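Local coordinates for protein cytolethal distending toxin subunit B (Escherichia coli, PDB 2F1N) that nicks DNA as the endonuclease subunit of a tripartite toxin, very probably damaging the DNA of intoxicated cells and so arresting them at G2/M, at residues R131-I136 / E161-F166. Sequence-based numbering, arbitrary orientation.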
ATOM      1  N   ARG A 131     -10.020   8.745  -1.939  1.00 13.32           N
ATOM      2  CA  ARG A 131      -8.789   8.945  -1.181  1.00 12.89           C
ATOM      3  C   ARG A 131      -7.674   9.293  -2.184  1.00 11.85           C
ATOM      4  O   ARG A 131      -7.805   8.992  -3.359  1.00 11.47           O
ATOM      5  CB  ARG A 131      -8.411   7.626  -0.476  1.00 11.64           C
ATOM      6  CG  ARG A 131      -8.840   7.577   0.964  1.00 15.75           C
ATOM      7  CD  ARG A 131     -10.290   7.457   1.080  1.00 14.60           C
ATOM      8  NE  ARG A 131     -10.836   6.165   0.597  1.00 12.83           N
ATOM      9  CZ  ARG A 131     -12.097   5.741   0.841  1.00 15.66           C
ATOM     10  NH1 ARG A 131     -12.970   6.516   1.523  1.00 15.36           N
ATOM     11  NH2 ARG A 131     -12.501   4.558   0.403  1.00 13.87           N
ATOM     12  N   PRO A 132      -6.611   9.938  -1.716  1.00 12.38           N
ATOM     13  CA  PRO A 132      -5.405  10.145  -2.537  1.00 11.48           C
ATOM     14  C   PRO A 132      -4.651   8.847  -2.698  1.00 11.28           C
ATOM     15  O   PRO A 132      -5.029   7.821  -2.123  1.00 12.24           O
ATOM     16  CB  PRO A 132      -4.573  11.144  -1.694  1.00 11.79           C
ATOM     17  CG  PRO A 132      -4.919  10.789  -0.266  1.00 13.44           C
ATOM     18  CD  PRO A 132      -6.410  10.395  -0.322  1.00 12.73           C
ATOM     19  N   LEU A 133      -3.583   8.884  -3.506  1.00 11.10           N
ATOM     20  CA  LEU A 133      -2.590   7.806  -3.580  1.00 12.26           C
ATOM     21  C   LEU A 133      -1.319   8.222  -2.863  1.00 12.22           C
ATOM     22  O   LEU A 133      -0.815   9.260  -3.144  1.00 14.22           O
ATOM     23  CB  LEU A 133      -2.258   7.523  -5.057  1.00 11.99           C
ATOM     24  CG  LEU A 133      -3.403   6.722  -5.689  1.00 13.63           C
ATOM     25  CD1 LEU A 133      -3.326   6.770  -7.220  1.00 17.50           C
ATOM     26  CD2 LEU A 133      -3.422   5.274  -5.189  1.00 19.07           C
ATOM     27  N   LEU A 134      -0.822   7.406  -1.943  1.00 11.43           N
ATOM     28  CA  LEU A 134       0.414   7.746  -1.242  1.00 11.21           C
ATOM     29  C   LEU A 134       1.404   6.688  -1.667  1.00 11.55           C
ATOM     30  O   LEU A 134       1.083   5.516  -1.598  1.00 11.23           O
ATOM     31  CB  LEU A 134       0.171   7.707   0.264  1.00 11.77           C
ATOM     32  CG  LEU A 134       1.381   7.634   1.224  1.00 11.32           C
ATOM     33  CD1 LEU A 134       2.151   8.953   1.123  1.00 15.83           C
ATOM     34  CD2 LEU A 134       0.886   7.355   2.678  1.00 15.07           C
ATOM     35  N   GLY A 135       2.598   7.108  -2.088  1.00 11.85           N
ATOM     36  CA  GLY A 135       3.593   6.131  -2.538  1.00 12.30           C
ATOM     37  C   GLY A 135       5.002   6.495  -2.074  1.00 10.96           C
ATOM     38  O   GLY A 135       5.272   7.665  -1.770  1.00 11.58           O
ATOM     39  N   ILE A 136       5.899   5.488  -2.036  1.00  9.77           N
ATOM     40  CA  ILE A 136       7.321   5.763  -1.803  1.00  9.44           C
ATOM     41  C   ILE A 136       8.142   5.082  -2.909  1.00 10.76           C
ATOM     42  O   ILE A 136       7.746   4.053  -3.439  1.00 11.36           O
ATOM     43  CB  ILE A 136       7.804   5.266  -0.414  1.00  9.85           C
ATOM     44  CG1 ILE A 136       7.668   3.754  -0.277  1.00 13.06           C
ATOM     45  CG2 ILE A 136       6.958   6.022   0.708  1.00 10.62           C
ATOM     46  CD1 ILE A 136       8.199   3.212   1.041  1.00 15.05           C
ATOM     47  N   GLU A 161      -4.883   3.803 -13.248  1.00 11.94           N
ATOM     48  CA  GLU A 161      -4.542   4.626 -14.404  1.00 12.24           C
ATOM     49  C   GLU A 161      -3.739   5.893 -14.016  1.00 12.87           C
ATOM     50  O   GLU A 161      -2.786   6.302 -14.741  1.00 12.89           O
ATOM     51  CB  GLU A 161      -5.774   4.942 -15.250  1.00 10.70           C
ATOM     52  CG  GLU A 161      -6.362   3.666 -15.858  1.00 12.55           C
ATOM     53  CD  GLU A 161      -7.808   3.763 -16.297  1.00 20.11           C
ATOM     54  OE1 GLU A 161      -8.471   4.793 -16.050  1.00 20.17           O
ATOM     55  OE2 GLU A 161      -8.294   2.750 -16.878  1.00 23.11           O
ATOM     56  N   GLU A 162      -4.092   6.484 -12.886  1.00 13.31           N
ATOM     57  CA  GLU A 162      -3.332   7.622 -12.377  1.00 13.12           C
ATOM     58  C   GLU A 162      -1.863   7.288 -12.115  1.00 13.61           C
ATOM     59  O   GLU A 162      -0.991   8.077 -12.446  1.00 12.86           O
ATOM     60  CB  GLU A 162      -3.957   8.264 -11.139  1.00 13.64           C
ATOM     61  CG  GLU A 162      -3.231   9.568 -10.734  1.00 17.40           C
ATOM     62  CD  GLU A 162      -3.992  10.440  -9.746  1.00 22.29           C
ATOM     63  OE1 GLU A 162      -4.228  10.013  -8.621  1.00 23.84           O
ATOM     64  OE2 GLU A 162      -4.351  11.585 -10.093  1.00 27.06           O
ATOM     65  N   VAL A 163      -1.587   6.113 -11.542  1.00 11.52           N
ATOM     66  CA  VAL A 163      -0.204   5.720 -11.257  1.00 11.77           C
ATOM     67  C   VAL A 163       0.517   5.457 -12.570  1.00 10.55           C
ATOM     68  O   VAL A 163       1.629   5.926 -12.769  1.00 10.82           O
ATOM     69  CB  VAL A 163      -0.142   4.433 -10.396  1.00 10.91           C
ATOM     70  CG1 VAL A 163       1.315   3.938 -10.275  1.00 11.81           C
ATOM     71  CG2 VAL A 163      -0.758   4.715  -8.985  1.00 13.32           C
ATOM     72  N   TYR A 164      -0.111   4.723 -13.472  1.00 11.12           N
ATOM     73  CA  TYR A 164       0.532   4.461 -14.767  1.00 11.04           C
ATOM     74  C   TYR A 164       0.877   5.796 -15.479  1.00 11.30           C
ATOM     75  O   TYR A 164       1.985   5.992 -16.008  1.00 11.59           O
ATOM     76  CB  TYR A 164      -0.484   3.709 -15.653  1.00 10.55           C
ATOM     77  CG  TYR A 164      -0.086   3.657 -17.115  1.00 12.12           C
ATOM     78  CD1 TYR A 164       0.804   2.692 -17.576  1.00 12.56           C
ATOM     79  CD2 TYR A 164      -0.631   4.557 -18.034  1.00 15.21           C
ATOM     80  CE1 TYR A 164       1.122   2.628 -18.946  1.00 15.62           C
ATOM     81  CE2 TYR A 164      -0.294   4.523 -19.365  1.00 17.66           C
ATOM     82  CZ  TYR A 164       0.580   3.556 -19.819  1.00 18.55           C
ATOM     83  OH  TYR A 164       0.881   3.508 -21.180  1.00 18.22           O
ATOM     84  N   ASN A 165      -0.086   6.705 -15.524  1.00 11.70           N
ATOM     85  CA  ASN A 165       0.174   7.992 -16.208  1.00 11.91           C
ATOM     86  C   ASN A 165       1.198   8.888 -15.509  1.00 11.60           C
ATOM     87  O   ASN A 165       1.943   9.649 -16.177  1.00 12.68           O
ATOM     88  CB  ASN A 165      -1.133   8.733 -16.527  1.00 12.21           C
ATOM     89  CG  ASN A 165      -1.907   8.073 -17.675  1.00 13.06           C
ATOM     90  OD1 ASN A 165      -1.410   7.972 -18.803  1.00 16.78           O
ATOM     91  ND2 ASN A 165      -3.111   7.638 -17.407  1.00 13.29           N
ATOM     92  N   PHE A 166       1.209   8.863 -14.165  1.00 12.05           N
ATOM     93  CA  PHE A 166       2.169   9.636 -13.398  1.00 12.16           C
ATOM     94  C   PHE A 166       3.617   9.307 -13.823  1.00 12.13           C
ATOM     95  O   PHE A 166       4.415  10.218 -14.148  1.00 13.83           O
ATOM     96  CB  PHE A 166       1.974   9.382 -11.892  1.00 11.03           C
ATOM     97  CG  PHE A 166       3.038  10.004 -11.025  1.00 14.15           C
ATOM     98  CD1 PHE A 166       3.190  11.391 -10.950  1.00 14.51           C
ATOM     99  CD2 PHE A 166       3.925   9.186 -10.307  1.00 14.95           C
ATOM    100  CE1 PHE A 166       4.190  11.976 -10.149  1.00 15.26           C
ATOM    101  CE2 PHE A 166       4.904   9.758  -9.486  1.00 16.89           C
ATOM    102  CZ  PHE A 166       5.052  11.169  -9.430  1.00 18.75           C
TER
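L133 reaches the helix through a single methyl, CD1, which meets two side chains of consecutive residues, E162 and V163. Against V163 the touch is apolar: L133 CD1 lies 3.7 Å from V163 CG2, and the two side chains cross at about a right angle, with one methyl of each in contact. With CG1 anti to the backbone N (chi1 172°), V163 turns its other branch, CG2, to the strand. E162 comes alongside instead, running past the leucine in the opposite direction. Its chain is extended, with CG anti to the backbone N (chi1 -173°), and this carries the carboxylate up beside the leucine's end, where E162 OE1 stops 3.6 Å from L133 CD1. That is van der Waals contact between an oxygen and a methyl; no hydrogen bond spans the two segments. The closest CA pair, L133 CA and V163 CA, is 8.3 Å apart, and the contacts between the segments are all between side-chain atoms. In the DNase I-like fold, two beta-sheets pack together with helices on their outer faces; here helix 156-168 covers strand 133-138 of the six-stranded sheet. L133 points to the helix, whereas its neighbours P132, just before the strand, and L134 pack on L109 and L111 of the other sheet. F144 of the adjacent strand touches both L133 and V163, and L123 on the other flanking strand touches L133 and E162.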